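Local coordinates for uncharacterized protein (Bacteroides eggerthii DSM 20697, PDB 4ECO) that is of unknown function but, as an extended leucine-rich repeat protein, probably binds other proteins along its curved solenoid, at residues L555-G561 and D577-E583; F453-P458 and F484-Y488; N43-W47 and A58-F62. All coordinates share one frame; numbering follows the deposited sequence.

Contact 1: L555-G561 and D577-E583; sequences LREWPEG and DIRKVNE
Two neighbouring coils of the leucine-rich repeat solenoid pack together here, with the Trp558 indole laid over Val581 and its CB and edge beside Ile578 CG2. The segments run nearly parallel, following strands 540-542 and 570-572. At the start of the contact, the Leu555 carbonyl accepts the backbone N-H of Asp577, and Ile578 CD1 lies 3.8 Å from Leu555 CG, two branched aliphatic side chains lying side by side, as suits their buried positions. Val581 CG1 sits over one face of the indole, 3.5 Å from the centroid of its five-membered ring, a CH-pi contact; Pro559 CD lies toward the rim of the opposite face. With CG anti to the backbone N (chi1 168°), Trp558 lies flat between them. Its polar edge is used as well: NE1 donates in the ring plane to the anti lone pair of Glu583 OE2 at 2.8 Å, the carboxylate standing almost perpendicular to the ring. The other oxygen, OE1, is hydrogen-bonded to Thr563 OG1, so both ends of this carboxylate are held. On the more exposed side, Arg556 and Arg579 gather round Asp577. Arg579 NH2 makes the close salt bridge to Asp577 OD2 at 2.8 Å, whereas Arg556 NE is a long partner at 4.0 Å, and the shared carboxylate probably offsets the nearness of the two guanidinium groups. Glu560 suits its place because its chain, bent at chi2, reaches two consecutive backbone amides of the next coil through syn lone pairs: OE1 accepts Glu583 N at 3.3 Å, and OE2 accepts Asn582 N at 2.8 Å in a nearly straight bond (173°).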
ATOM      1  N   LEU A 555      32.208 -22.743   3.400  1.00 44.47           N
ATOM      2  CA  LEU A 555      32.151 -22.929   4.853  1.00 43.00           C
ATOM      3  C   LEU A 555      32.277 -24.391   5.269  1.00 49.40           C
ATOM      4  O   LEU A 555      31.354 -25.195   5.111  1.00 49.45           O
ATOM      5  CB  LEU A 555      30.895 -22.320   5.462  1.00 40.87           C
ATOM      6  CG  LEU A 555      30.884 -22.156   6.980  1.00 42.63           C
ATOM      7  CD1 LEU A 555      31.963 -21.181   7.452  1.00 42.44           C
ATOM      8  CD2 LEU A 555      29.515 -21.712   7.455  1.00 42.33           C
ATOM      9  N   ARG A 556      33.446 -24.697   5.855  1.00 47.09           N
ATOM     10  CA  ARG A 556      33.817 -26.023   6.333  1.00 48.20           C
ATOM     11  C   ARG A 556      33.942 -26.023   7.877  1.00 52.36           C
ATOM     12  O   ARG A 556      33.890 -27.097   8.495  1.00 50.87           O
ATOM     13  CB  ARG A 556      35.134 -26.480   5.657  1.00 49.49           C
ATOM     14  CG  ARG A 556      34.972 -26.665   4.137  1.00 59.56           C
ATOM     15  CD  ARG A 556      36.265 -26.780   3.371  1.00 66.85           C
ATOM     16  NE  ARG A 556      36.842 -28.112   3.519  1.00 86.65           N
ATOM     17  CZ  ARG A 556      38.118 -28.404   3.293  1.00111.75           C
ATOM     18  NH1 ARG A 556      38.968 -27.456   2.919  1.00103.82           N
ATOM     19  NH2 ARG A 556      38.562 -29.645   3.463  1.00103.73           N
ATOM     20  N   GLU A 557      34.025 -24.800   8.484  1.00 48.19           N
ATOM     21  CA  GLU A 557      34.217 -24.525   9.909  1.00 47.82           C
ATOM     22  C   GLU A 557      32.888 -24.423  10.693  1.00 52.53           C
ATOM     23  O   GLU A 557      32.045 -23.565  10.413  1.00 50.14           O
ATOM     24  CB  GLU A 557      35.012 -23.197  10.068  1.00 49.12           C
ATOM     25  CG  GLU A 557      35.306 -22.730  11.494  1.00 55.54           C
ATOM     26  CD  GLU A 557      35.769 -21.291  11.671  1.00 75.09           C
ATOM     27  OE1 GLU A 557      36.136 -20.656  10.655  1.00 78.11           O
ATOM     28  OE2 GLU A 557      35.762 -20.796  12.827  1.00 62.17           O
ATOM     29  N   TRP A 558      32.757 -25.255  11.743  1.00 51.10           N
ATOM     30  CA  TRP A 558      31.624 -25.198  12.663  1.00 49.41           C
ATOM     31  C   TRP A 558      31.924 -24.122  13.713  1.00 52.74           C
ATOM     32  O   TRP A 558      33.044 -24.090  14.227  1.00 55.11           O
ATOM     33  CB  TRP A 558      31.357 -26.571  13.313  1.00 48.18           C
ATOM     34  CG  TRP A 558      30.396 -26.512  14.474  1.00 48.29           C
ATOM     35  CD1 TRP A 558      30.706 -26.303  15.790  1.00 51.03           C
ATOM     36  CD2 TRP A 558      28.960 -26.574  14.404  1.00 46.95           C
ATOM     37  NE1 TRP A 558      29.558 -26.240  16.542  1.00 49.15           N
ATOM     38  CE2 TRP A 558      28.471 -26.421  15.721  1.00 49.98           C
ATOM     39  CE3 TRP A 558      28.039 -26.784  13.358  1.00 47.11           C
ATOM     40  CZ2 TRP A 558      27.101 -26.480  16.020  1.00 48.35           C
ATOM     41  CZ3 TRP A 558      26.685 -26.856  13.659  1.00 47.40           C
ATOM     42  CH2 TRP A 558      26.229 -26.689  14.974  1.00 47.86           C
ATOM     43  N   PRO A 559      30.956 -23.259  14.078  1.00 46.48           N
ATOM     44  CA  PRO A 559      31.229 -22.246  15.108  1.00 45.44           C
ATOM     45  C   PRO A 559      31.305 -22.870  16.515  1.00 48.91           C
ATOM     46  O   PRO A 559      30.312 -22.870  17.268  1.00 47.91           O
ATOM     47  CB  PRO A 559      30.042 -21.297  14.967  1.00 46.55           C
ATOM     48  CG  PRO A 559      28.900 -22.205  14.537  1.00 51.41           C
ATOM     49  CD  PRO A 559      29.561 -23.171  13.588  1.00 47.82           C
ATOM     50  N   GLU A 560      32.486 -23.420  16.870  1.00 44.48           N
ATOM     51  CA  GLU A 560      32.663 -24.050  18.177  1.00 44.90           C
ATOM     52  C   GLU A 560      32.424 -23.025  19.268  1.00 50.29           C
ATOM     53  O   GLU A 560      32.933 -21.907  19.183  1.00 51.78           O
ATOM     54  CB  GLU A 560      34.034 -24.712  18.322  1.00 47.13           C
ATOM     55  CG  GLU A 560      34.245 -25.918  17.418  1.00 51.19           C
ATOM     56  CD  GLU A 560      33.494 -27.200  17.732  1.00 66.73           C
ATOM     57  OE1 GLU A 560      32.911 -27.330  18.840  1.00 60.04           O
ATOM     58  OE2 GLU A 560      33.527 -28.094  16.855  1.00 53.58           O
ATOM     59  N   GLY A 561      31.536 -23.368  20.190  1.00 45.88           N
ATOM     60  CA  GLY A 561      31.126 -22.477  21.259  1.00 45.74           C
ATOM     61  C   GLY A 561      29.724 -21.923  21.096  1.00 50.56           C
ATOM     62  O   GLY A 561      29.181 -21.368  22.053  1.00 52.20           O
ATOM     63  N   ASP A 577      29.734 -27.306   3.866  1.00 51.17           N
ATOM     64  CA  ASP A 577      30.635 -28.436   3.911  1.00 52.98           C
ATOM     65  C   ASP A 577      31.205 -28.575   5.328  1.00 58.23           C
ATOM     66  O   ASP A 577      32.405 -28.814   5.509  1.00 59.22           O
ATOM     67  CB  ASP A 577      31.738 -28.287   2.857  1.00 56.21           C
ATOM     68  CG  ASP A 577      32.511 -29.555   2.545  1.00 64.84           C
ATOM     69  OD1 ASP A 577      32.096 -30.647   3.028  1.00 64.55           O
ATOM     70  OD2 ASP A 577      33.512 -29.461   1.803  1.00 71.25           O
ATOM     71  N   ILE A 578      30.319 -28.471   6.337  1.00 53.42           N
ATOM     72  CA  ILE A 578      30.693 -28.571   7.740  1.00 53.22           C
ATOM     73  C   ILE A 578      31.241 -29.980   7.988  1.00 59.42           C
ATOM     74  O   ILE A 578      30.718 -30.957   7.452  1.00 60.65           O
ATOM     75  CB  ILE A 578      29.527 -28.192   8.710  1.00 54.80           C
ATOM     76  CG1 ILE A 578      28.945 -26.793   8.391  1.00 53.43           C
ATOM     77  CG2 ILE A 578      29.931 -28.308  10.201  1.00 55.49           C
ATOM     78  CD1 ILE A 578      29.935 -25.574   8.324  1.00 54.18           C
ATOM     79  N   ARG A 579      32.344 -30.046   8.745  1.00 54.79           N
ATOM     80  CA  ARG A 579      33.059 -31.269   9.062  1.00 54.33           C
ATOM     81  C   ARG A 579      32.795 -31.687  10.513  1.00 55.97           C
ATOM     82  O   ARG A 579      31.655 -31.983  10.849  1.00 55.14           O
ATOM     83  CB  ARG A 579      34.565 -31.091   8.792  1.00 53.64           C
ATOM     84  CG  ARG A 579      34.925 -30.549   7.415  1.00 55.40           C
ATOM     85  CD  ARG A 579      34.494 -31.453   6.289  1.00 69.58           C
ATOM     86  NE  ARG A 579      34.837 -30.886   4.988  1.00 81.32           N
ATOM     87  CZ  ARG A 579      35.271 -31.595   3.950  1.00 93.65           C
ATOM     88  NH1 ARG A 579      35.418 -32.913   4.051  1.00 67.44           N
ATOM     89  NH2 ARG A 579      35.565 -30.994   2.808  1.00 86.87           N
ATOM     90  N   LYS A 580      33.826 -31.718  11.356  1.00 52.36           N
ATOM     91  CA  LYS A 580      33.715 -32.184  12.735  1.00 53.39           C
ATOM     92  C   LYS A 580      33.143 -31.091  13.646  1.00 57.05           C
ATOM     93  O   LYS A 580      33.645 -29.956  13.687  1.00 56.30           O
ATOM     94  CB  LYS A 580      35.094 -32.686  13.254  1.00 57.48           C
ATOM     95  CG  LYS A 580      35.189 -33.157  14.718  1.00 71.46           C
ATOM     96  CD  LYS A 580      34.521 -34.504  15.025  1.00 81.42           C
ATOM     97  CE  LYS A 580      35.011 -35.117  16.327  1.00 89.16           C
ATOM     98  NZ  LYS A 580      34.682 -34.300  17.535  1.00 95.28           N
ATOM     99  N   VAL A 581      32.085 -31.486  14.388  1.00 52.45           N
ATOM    100  CA  VAL A 581      31.379 -30.701  15.392  1.00 50.72           C
ATOM    101  C   VAL A 581      31.751 -31.335  16.739  1.00 55.86           C
ATOM    102  O   VAL A 581      31.343 -32.471  17.023  1.00 56.27           O
ATOM    103  CB  VAL A 581      29.850 -30.633  15.120  1.00 52.78           C
ATOM    104  CG1 VAL A 581      29.140 -29.788  16.169  1.00 51.66           C
ATOM    105  CG2 VAL A 581      29.562 -30.088  13.725  1.00 51.88           C
ATOM    106  N   ASN A 582      32.593 -30.636  17.526  1.00 52.01           N
ATOM    107  CA  ASN A 582      33.121 -31.167  18.787  1.00 52.75           C
ATOM    108  C   ASN A 582      32.092 -31.121  19.893  1.00 54.93           C
ATOM    109  O   ASN A 582      31.877 -32.153  20.520  1.00 56.67           O
ATOM    110  CB  ASN A 582      34.409 -30.435  19.239  1.00 52.48           C
ATOM    111  CG  ASN A 582      35.621 -30.616  18.337  1.00 58.90           C
ATOM    112  OD1 ASN A 582      35.889 -31.701  17.789  1.00 52.15           O
ATOM    113  ND2 ASN A 582      36.410 -29.557  18.194  1.00 43.86           N
ATOM    114  N   GLU A 583      31.500 -29.944  20.175  1.00 48.41           N
ATOM    115  CA  GLU A 583      30.494 -29.765  21.236  1.00 46.52           C
ATOM    116  C   GLU A 583      29.214 -30.549  20.939  1.00 51.53           C
ATOM    117  O   GLU A 583      28.775 -30.607  19.788  1.00 50.93           O
ATOM    118  CB  GLU A 583      30.140 -28.265  21.423  1.00 46.32           C
ATOM    119  CG  GLU A 583      29.604 -27.548  20.176  1.00 49.42           C
ATOM    120  CD  GLU A 583      29.566 -26.033  20.237  1.00 58.04           C
ATOM    121  OE1 GLU A 583      29.476 -25.477  21.354  1.00 45.02           O
ATOM    122  OE2 GLU A 583      29.609 -25.398  19.161  1.00 51.32           O
TER

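Contact 2: F453-P458 and F484-Y488; sequences FSTGSP and FKNTY
A Schellman motif ends helix 451-454 of the leucine-rich repeat solenoid, and Phe453, Ser454 and Gly456 of that helix end meet Phe484, Asn486 and Thr487 of the following coil. The backbone turns at Gly456, where a positive phi of 77° favours glycine, and Gly456 N bonds back to Phe453 O.

The aromatic and apolar contacts are made by Phe484 and Thr487 with Phe453 and Ser454. Phe484 presents one ring face to the helix end: Ser454 CA stands over the middle of its ring, 3.5 Å from the centroid and almost on the ring normal, in a CH-pi contact. Ser454 CB reaches the far end of the same ring, 3.6 Å from Phe484 CZ. Phe484 CD2 is also 3.8 Å from Phe453 CB, while Lys450 lies against the phenyl group from outside the two segments. The Thr487 methyl meets the Phe453 ring obliquely, CG2 3.7 Å from CD1; this follows from a first torsion that sets CG2 anti to the carbonyl carbon. Phe453 itself is buried and rests on Leu477 as well.

The polar contacts are made by a water and the Asn486 amide groups. One ordered water donates to Phe453 O at 2.7 Å and accepts from Asn486 N at 3.1 Å, so this helix-end carbonyl, already bound by Gly456 N, takes a second donor. Asn486 gives the single direct hydrogen bond between the segments: its side-chain amide donates to Gly456 O from 2.9 Å, with the acceptor nearly in the amide plane but ND2 raised above the plane of the Gly456 carbonyl.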
ATOM      1  N   PHE A 453      23.693   5.145  10.362  1.00 44.93           N
ATOM      2  CA  PHE A 453      24.043   4.931  11.754  1.00 44.51           C
ATOM      3  C   PHE A 453      24.791   6.140  12.330  1.00 49.29           C
ATOM      4  O   PHE A 453      24.474   6.543  13.457  1.00 51.59           O
ATOM      5  CB  PHE A 453      24.869   3.630  11.881  1.00 46.01           C
ATOM      6  CG  PHE A 453      24.073   2.442  11.375  1.00 47.23           C
ATOM      7  CD1 PHE A 453      23.087   1.853  12.167  1.00 50.77           C
ATOM      8  CD2 PHE A 453      24.220   1.988  10.066  1.00 48.63           C
ATOM      9  CE1 PHE A 453      22.299   0.807  11.672  1.00 50.29           C
ATOM     10  CE2 PHE A 453      23.423   0.948   9.571  1.00 49.87           C
ATOM     11  CZ  PHE A 453      22.470   0.368  10.373  1.00 47.74           C
ATOM     12  N   SER A 454      25.733   6.751  11.576  1.00 43.49           N
ATOM     13  CA  SER A 454      26.461   7.920  12.085  1.00 44.48           C
ATOM     14  C   SER A 454      25.509   9.109  12.337  1.00 48.65           C
ATOM     15  O   SER A 454      25.743   9.869  13.260  1.00 49.60           O
ATOM     16  CB  SER A 454      27.616   8.329  11.168  1.00 48.31           C
ATOM     17  OG  SER A 454      27.204   8.829   9.911  1.00 57.63           O
ATOM     18  N   THR A 455      24.402   9.213  11.601  1.00 45.74           N
ATOM     19  CA  THR A 455      23.415  10.288  11.798  1.00 46.83           C
ATOM     20  C   THR A 455      22.434   9.981  12.943  1.00 53.05           C
ATOM     21  O   THR A 455      21.649  10.859  13.323  1.00 52.40           O
ATOM     22  CB  THR A 455      22.643  10.540  10.518  1.00 48.05           C
ATOM     23  OG1 THR A 455      22.073   9.307  10.088  1.00 44.04           O
ATOM     24  CG2 THR A 455      23.522  11.140   9.440  1.00 43.66           C
ATOM     25  N   GLY A 456      22.504   8.755  13.475  1.00 50.50           N
ATOM     26  CA  GLY A 456      21.690   8.297  14.589  1.00 49.97           C
ATOM     27  C   GLY A 456      20.263   7.955  14.227  1.00 53.82           C
ATOM     28  O   GLY A 456      19.332   8.347  14.936  1.00 54.43           O
ATOM     29  N   SER A 457      20.077   7.215  13.129  1.00 49.55           N
ATOM     30  CA  SER A 457      18.744   6.775  12.716  1.00 48.40           C
ATOM     31  C   SER A 457      18.279   5.727  13.728  1.00 53.23           C
ATOM     32  O   SER A 457      19.101   4.907  14.160  1.00 52.62           O
ATOM     33  CB  SER A 457      18.752   6.245  11.284  1.00 48.25           C
ATOM     34  OG  SER A 457      19.228   7.240  10.390  1.00 49.11           O
ATOM     35  N   PRO A 458      17.017   5.806  14.219  1.00 49.68           N
ATOM     36  CA  PRO A 458      16.584   4.867  15.263  1.00 48.31           C
ATOM     37  C   PRO A 458      16.227   3.498  14.683  1.00 48.90           C
ATOM     38  O   PRO A 458      15.169   2.934  14.978  1.00 49.39           O
ATOM     39  CB  PRO A 458      15.379   5.577  15.882  1.00 50.48           C
ATOM     40  CG  PRO A 458      14.826   6.402  14.794  1.00 54.67           C
ATOM     41  CD  PRO A 458      15.943   6.765  13.874  1.00 50.99           C
ATOM     42  N   PHE A 484      27.730   4.988  18.013  1.00 56.98           N
ATOM     43  CA  PHE A 484      26.747   6.016  17.675  1.00 56.14           C
ATOM     44  C   PHE A 484      25.565   5.950  18.643  1.00 58.61           C
ATOM     45  O   PHE A 484      25.320   4.910  19.271  1.00 58.70           O
ATOM     46  CB  PHE A 484      26.283   5.914  16.216  1.00 56.51           C
ATOM     47  CG  PHE A 484      27.406   5.968  15.207  1.00 57.64           C
ATOM     48  CD1 PHE A 484      28.376   6.967  15.269  1.00 61.78           C
ATOM     49  CD2 PHE A 484      27.489   5.029  14.188  1.00 57.98           C
ATOM     50  CE1 PHE A 484      29.419   7.012  14.341  1.00 63.03           C
ATOM     51  CE2 PHE A 484      28.520   5.082  13.251  1.00 61.32           C
ATOM     52  CZ  PHE A 484      29.485   6.070  13.338  1.00 61.22           C
ATOM     53  N   LYS A 485      24.859   7.079  18.770  1.00 53.14           N
ATOM     54  CA  LYS A 485      23.727   7.293  19.666  1.00 52.69           C
ATOM     55  C   LYS A 485      22.721   6.114  19.685  1.00 58.58           C
ATOM     56  O   LYS A 485      22.337   5.693  20.780  1.00 61.36           O
ATOM     57  CB  LYS A 485      22.978   8.593  19.278  1.00 54.09           C
ATOM     58  CG  LYS A 485      21.783   8.940  20.178  1.00 61.56           C
ATOM     59  CD  LYS A 485      20.864  10.033  19.612  1.00 67.23           C
ATOM     60  CE  LYS A 485      19.776  10.415  20.601  1.00 74.77           C
ATOM     61  NZ  LYS A 485      18.413   9.947  20.199  1.00 84.08           N
ATOM     62  N   ASN A 486      22.298   5.592  18.519  1.00 51.38           N
ATOM     63  CA  ASN A 486      21.218   4.617  18.502  1.00 49.54           C
ATOM     64  C   ASN A 486      21.545   3.220  17.941  1.00 52.41           C
ATOM     65  O   ASN A 486      20.612   2.425  17.815  1.00 50.61           O
ATOM     66  CB  ASN A 486      20.068   5.193  17.662  1.00 50.15           C
ATOM     67  CG  ASN A 486      19.275   6.257  18.370  1.00 65.48           C
ATOM     68  OD1 ASN A 486      18.983   6.162  19.566  1.00 65.94           O
ATOM     69  ND2 ASN A 486      18.845   7.259  17.632  1.00 52.64           N
ATOM     70  N   THR A 487      22.817   2.880  17.662  1.00 49.85           N
ATOM     71  CA  THR A 487      23.142   1.546  17.122  1.00 48.88           C
ATOM     72  C   THR A 487      22.752   0.404  18.099  1.00 52.76           C
ATOM     73  O   THR A 487      22.562  -0.728  17.652  1.00 52.42           O
ATOM     74  CB  THR A 487      24.614   1.428  16.727  1.00 57.43           C
ATOM     75  OG1 THR A 487      25.412   2.023  17.733  1.00 66.40           O
ATOM     76  CG2 THR A 487      24.912   2.105  15.426  1.00 59.27           C
ATOM     77  N   TYR A 488      22.558   0.710  19.389  1.00 50.00           N
ATOM     78  CA  TYR A 488      22.163  -0.258  20.413  1.00 49.99           C
ATOM     79  C   TYR A 488      20.752  -0.793  20.122  1.00 51.67           C
ATOM     80  O   TYR A 488      20.417  -1.882  20.584  1.00 52.61           O
ATOM     81  CB  TYR A 488      22.235   0.365  21.829  1.00 53.27           C
ATOM     82  CG  TYR A 488      21.138   1.369  22.141  1.00 55.78           C
ATOM     83  CD1 TYR A 488      21.260   2.705  21.771  1.00 57.88           C
ATOM     84  CD2 TYR A 488      19.983   0.984  22.814  1.00 56.62           C
ATOM     85  CE1 TYR A 488      20.243   3.622  22.030  1.00 58.68           C
ATOM     86  CE2 TYR A 488      18.960   1.893  23.083  1.00 57.90           C
ATOM     87  CZ  TYR A 488      19.097   3.211  22.691  1.00 65.99           C
ATOM     88  OH  TYR A 488      18.082   4.100  22.942  1.00 67.79           O
TER
HETATM   89  O   HOH W   1      23.051   5.408  15.508  1.00 53.72           O

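Contact 3: N43-W47 and A58-F62; sequences NGKNW and ANWNF
The Trp47 indole drives its edge into a face of Trp60, Trp47 CZ3 standing over the centre of the Trp60 ring, 3.6 Å from Trp60 CD2. This is a T-shaped pair: the six-membered rings are 5.0 Å apart between centroids, with planes at 72°. Gly44 CA lies over one face of Trp47, offset toward the rim, and Phe91 stacks on the Trp47 ring too. Trp39 of helix 27-41 meets both indoles, edge-to-face with Trp47 and nearly parallel to Trp60. The two ring nitrogens are satisfied by backbone carbonyls, Trp47 NE1 by Leu42 and Trp60 NE1 by Pro73. Both segments lie in the loop between helix 27-41 and strand 75-77, in a leucine-rich repeat region, and the aromatic cluster is consistent with a cap closing the N-terminal end of the solenoid. Replacing Trp60 with an alanine would probably leave the CZ3 edge of Trp47 facing a gap and Pro73 O without its indole donor. Asn59 ties the segments beside the rings: its ND2 donates to Gly44 O at 3.0 Å, close to the direction of the carbonyl bond, with the oxygen 12° from the amide plane. CG is anti to the backbone N (chi1 -168°), which brings the amide up to the Gly44 carbonyl; OD1 accepts Trp39 NE1 and lies 3.3 Å from Trp47 CE3.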
ATOM      1  N   ASN A  43     -32.030  -0.688 -17.078  1.00 45.57           N
ATOM      2  CA  ASN A  43     -32.429  -2.066 -17.365  1.00 45.64           C
ATOM      3  C   ASN A  43     -32.558  -2.911 -16.057  1.00 50.18           C
ATOM      4  O   ASN A  43     -32.171  -4.077 -16.012  1.00 50.08           O
ATOM      5  CB  ASN A  43     -31.411  -2.678 -18.337  1.00 46.80           C
ATOM      6  CG  ASN A  43     -31.803  -3.986 -18.966  1.00 71.67           C
ATOM      7  OD1 ASN A  43     -31.000  -4.926 -19.031  1.00 63.61           O
ATOM      8  ND2 ASN A  43     -33.038  -4.077 -19.444  1.00 65.51           N
ATOM      9  N   GLY A  44     -33.158  -2.305 -15.032  1.00 47.26           N
ATOM     10  CA  GLY A  44     -33.374  -2.874 -13.708  1.00 47.18           C
ATOM     11  C   GLY A  44     -33.990  -4.260 -13.613  1.00 52.90           C
ATOM     12  O   GLY A  44     -33.754  -4.978 -12.632  1.00 52.16           O
ATOM     13  N   LYS A  45     -34.831  -4.640 -14.588  1.00 50.59           N
ATOM     14  CA  LYS A  45     -35.482  -5.957 -14.563  1.00 51.02           C
ATOM     15  C   LYS A  45     -34.438  -7.072 -14.751  1.00 57.50           C
ATOM     16  O   LYS A  45     -34.682  -8.209 -14.335  1.00 58.87           O
ATOM     17  CB  LYS A  45     -36.589  -6.061 -15.624  1.00 53.59           C
ATOM     18  CG  LYS A  45     -36.130  -5.694 -17.038  1.00 82.03           C
ATOM     19  CD  LYS A  45     -37.090  -6.191 -18.125  1.00 97.59           C
ATOM     20  CE  LYS A  45     -36.528  -5.996 -19.518  1.00107.40           C
ATOM     21  NZ  LYS A  45     -37.416  -6.570 -20.566  1.00119.79           N
ATOM     22  N   ASN A  46     -33.249  -6.730 -15.306  1.00 53.57           N
ATOM     23  CA  ASN A  46     -32.206  -7.715 -15.569  1.00 53.09           C
ATOM     24  C   ASN A  46     -31.008  -7.597 -14.619  1.00 55.07           C
ATOM     25  O   ASN A  46     -30.008  -8.308 -14.808  1.00 55.75           O
ATOM     26  CB  ASN A  46     -31.752  -7.641 -17.017  1.00 54.86           C
ATOM     27  CG  ASN A  46     -32.847  -8.104 -17.961  1.00 73.12           C
ATOM     28  OD1 ASN A  46     -33.310  -7.351 -18.818  1.00 64.88           O
ATOM     29  ND2 ASN A  46     -33.360  -9.317 -17.759  1.00 65.27           N
ATOM     30  N   TRP A  47     -31.148  -6.791 -13.554  1.00 48.87           N
ATOM     31  CA  TRP A  47     -30.158  -6.671 -12.487  1.00 47.26           C
ATOM     32  C   TRP A  47     -30.020  -7.973 -11.712  1.00 55.24           C
ATOM     33  O   TRP A  47     -31.033  -8.649 -11.477  1.00 55.18           O
ATOM     34  CB  TRP A  47     -30.595  -5.577 -11.496  1.00 44.62           C
ATOM     35  CG  TRP A  47     -30.438  -4.155 -11.926  1.00 44.37           C
ATOM     36  CD1 TRP A  47     -30.075  -3.693 -13.154  1.00 47.34           C
ATOM     37  CD2 TRP A  47     -30.670  -2.999 -11.112  1.00 43.63           C
ATOM     38  NE1 TRP A  47     -30.060  -2.316 -13.155  1.00 46.81           N
ATOM     39  CE2 TRP A  47     -30.420  -1.864 -11.913  1.00 47.25           C
ATOM     40  CE3 TRP A  47     -31.066  -2.812  -9.774  1.00 44.58           C
ATOM     41  CZ2 TRP A  47     -30.573  -0.559 -11.435  1.00 46.09           C
ATOM     42  CZ3 TRP A  47     -31.182  -1.520  -9.290  1.00 45.89           C
ATOM     43  CH2 TRP A  47     -30.963  -0.412 -10.123  1.00 46.52           C
ATOM     44  N   ALA A  58     -29.832 -10.308  -5.194  1.00 61.32           N
ATOM     45  CA  ALA A  58     -30.952  -9.400  -4.875  1.00 61.05           C
ATOM     46  C   ALA A  58     -31.246  -8.431  -6.037  1.00 63.12           C
ATOM     47  O   ALA A  58     -30.465  -8.380  -7.012  1.00 63.45           O
ATOM     48  CB  ALA A  58     -30.648  -8.608  -3.606  1.00 61.33           C
ATOM     49  N   ASN A  59     -32.392  -7.679  -5.936  1.00 55.39           N
ATOM     50  CA  ASN A  59     -32.854  -6.673  -6.907  1.00 52.07           C
ATOM     51  C   ASN A  59     -33.945  -5.812  -6.287  1.00 51.91           C
ATOM     52  O   ASN A  59     -34.562  -6.204  -5.302  1.00 52.16           O
ATOM     53  CB  ASN A  59     -33.364  -7.345  -8.210  1.00 44.70           C
ATOM     54  CG  ASN A  59     -33.598  -6.426  -9.403  1.00 54.29           C
ATOM     55  OD1 ASN A  59     -33.325  -5.213  -9.391  1.00 48.55           O
ATOM     56  ND2 ASN A  59     -34.110  -6.995 -10.483  1.00 41.12           N
ATOM     57  N   TRP A  60     -34.179  -4.635  -6.864  1.00 45.91           N
ATOM     58  CA  TRP A  60     -35.266  -3.769  -6.452  1.00 45.42           C
ATOM     59  C   TRP A  60     -36.607  -4.419  -6.833  1.00 49.15           C
ATOM     60  O   TRP A  60     -36.677  -5.247  -7.751  1.00 48.18           O
ATOM     61  CB  TRP A  60     -35.126  -2.380  -7.090  1.00 43.58           C
ATOM     62  CG  TRP A  60     -33.940  -1.594  -6.606  1.00 43.45           C
ATOM     63  CD1 TRP A  60     -32.982  -2.003  -5.727  1.00 45.56           C
ATOM     64  CD2 TRP A  60     -33.612  -0.240  -6.958  1.00 42.99           C
ATOM     65  NE1 TRP A  60     -32.076  -0.985  -5.507  1.00 44.43           N
ATOM     66  CE2 TRP A  60     -32.437   0.103  -6.254  1.00 45.99           C
ATOM     67  CE3 TRP A  60     -34.202   0.723  -7.796  1.00 44.65           C
ATOM     68  CZ2 TRP A  60     -31.820   1.354  -6.392  1.00 44.97           C
ATOM     69  CZ3 TRP A  60     -33.601   1.970  -7.919  1.00 45.51           C
ATOM     70  CH2 TRP A  60     -32.434   2.280  -7.216  1.00 45.41           C
ATOM     71  N   ASN A  61     -37.656  -4.088  -6.102  1.00 45.59           N
ATOM     72  CA  ASN A  61     -38.967  -4.644  -6.375  1.00 45.12           C
ATOM     73  C   ASN A  61     -39.978  -3.551  -6.226  1.00 49.43           C
ATOM     74  O   ASN A  61     -39.968  -2.831  -5.207  1.00 49.84           O
ATOM     75  CB  ASN A  61     -39.243  -5.806  -5.439  1.00 44.61           C
ATOM     76  CG  ASN A  61     -40.525  -6.496  -5.747  1.00 53.79           C
ATOM     77  OD1 ASN A  61     -41.566  -6.131  -5.217  1.00 63.26           O
ATOM     78  ND2 ASN A  61     -40.483  -7.499  -6.618  1.00 33.74           N
ATOM     79  N   PHE A  62     -40.826  -3.382  -7.263  1.00 44.77           N
ATOM     80  CA  PHE A  62     -41.843  -2.324  -7.296  1.00 43.27           C
ATOM     81  C   PHE A  62     -43.248  -2.949  -7.327  1.00 45.67           C
ATOM     82  O   PHE A  62     -44.250  -2.244  -7.507  1.00 46.32           O
ATOM     83  CB  PHE A  62     -41.591  -1.360  -8.483  1.00 44.36           C
ATOM     84  CG  PHE A  62     -40.272  -0.631  -8.361  1.00 44.98           C
ATOM     85  CD1 PHE A  62     -40.152   0.495  -7.552  1.00 47.64           C
ATOM     86  CD2 PHE A  62     -39.132  -1.109  -9.000  1.00 45.13           C
ATOM     87  CE1 PHE A  62     -38.918   1.113  -7.371  1.00 46.79           C
ATOM     88  CE2 PHE A  62     -37.902  -0.483  -8.820  1.00 46.52           C
ATOM     89  CZ  PHE A  62     -37.803   0.619  -8.002  1.00 44.35           C
TER

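Along the chain the order is contact 3, contact 2, contact 1, each closing before the next opens. Contact 3 lies near the N-terminal end, after helix 27-41, on the opposite side of the chain's centre from the other two: its centre is about 64 Å from that of contact 2 and 74 Å from that of contact 1. Contacts 1 and 2 are closer, with centres about 34 Å apart and nearest atoms about 21 Å apart, so none of the three touches another. Both join loops of successive coils whose strands, from 435-439 to 591-593, pair in parallel. Contacts 1 and 2 are thus examples of local packing between successive coils of a curved solenoid, while contact 3 belongs to its N-terminal end.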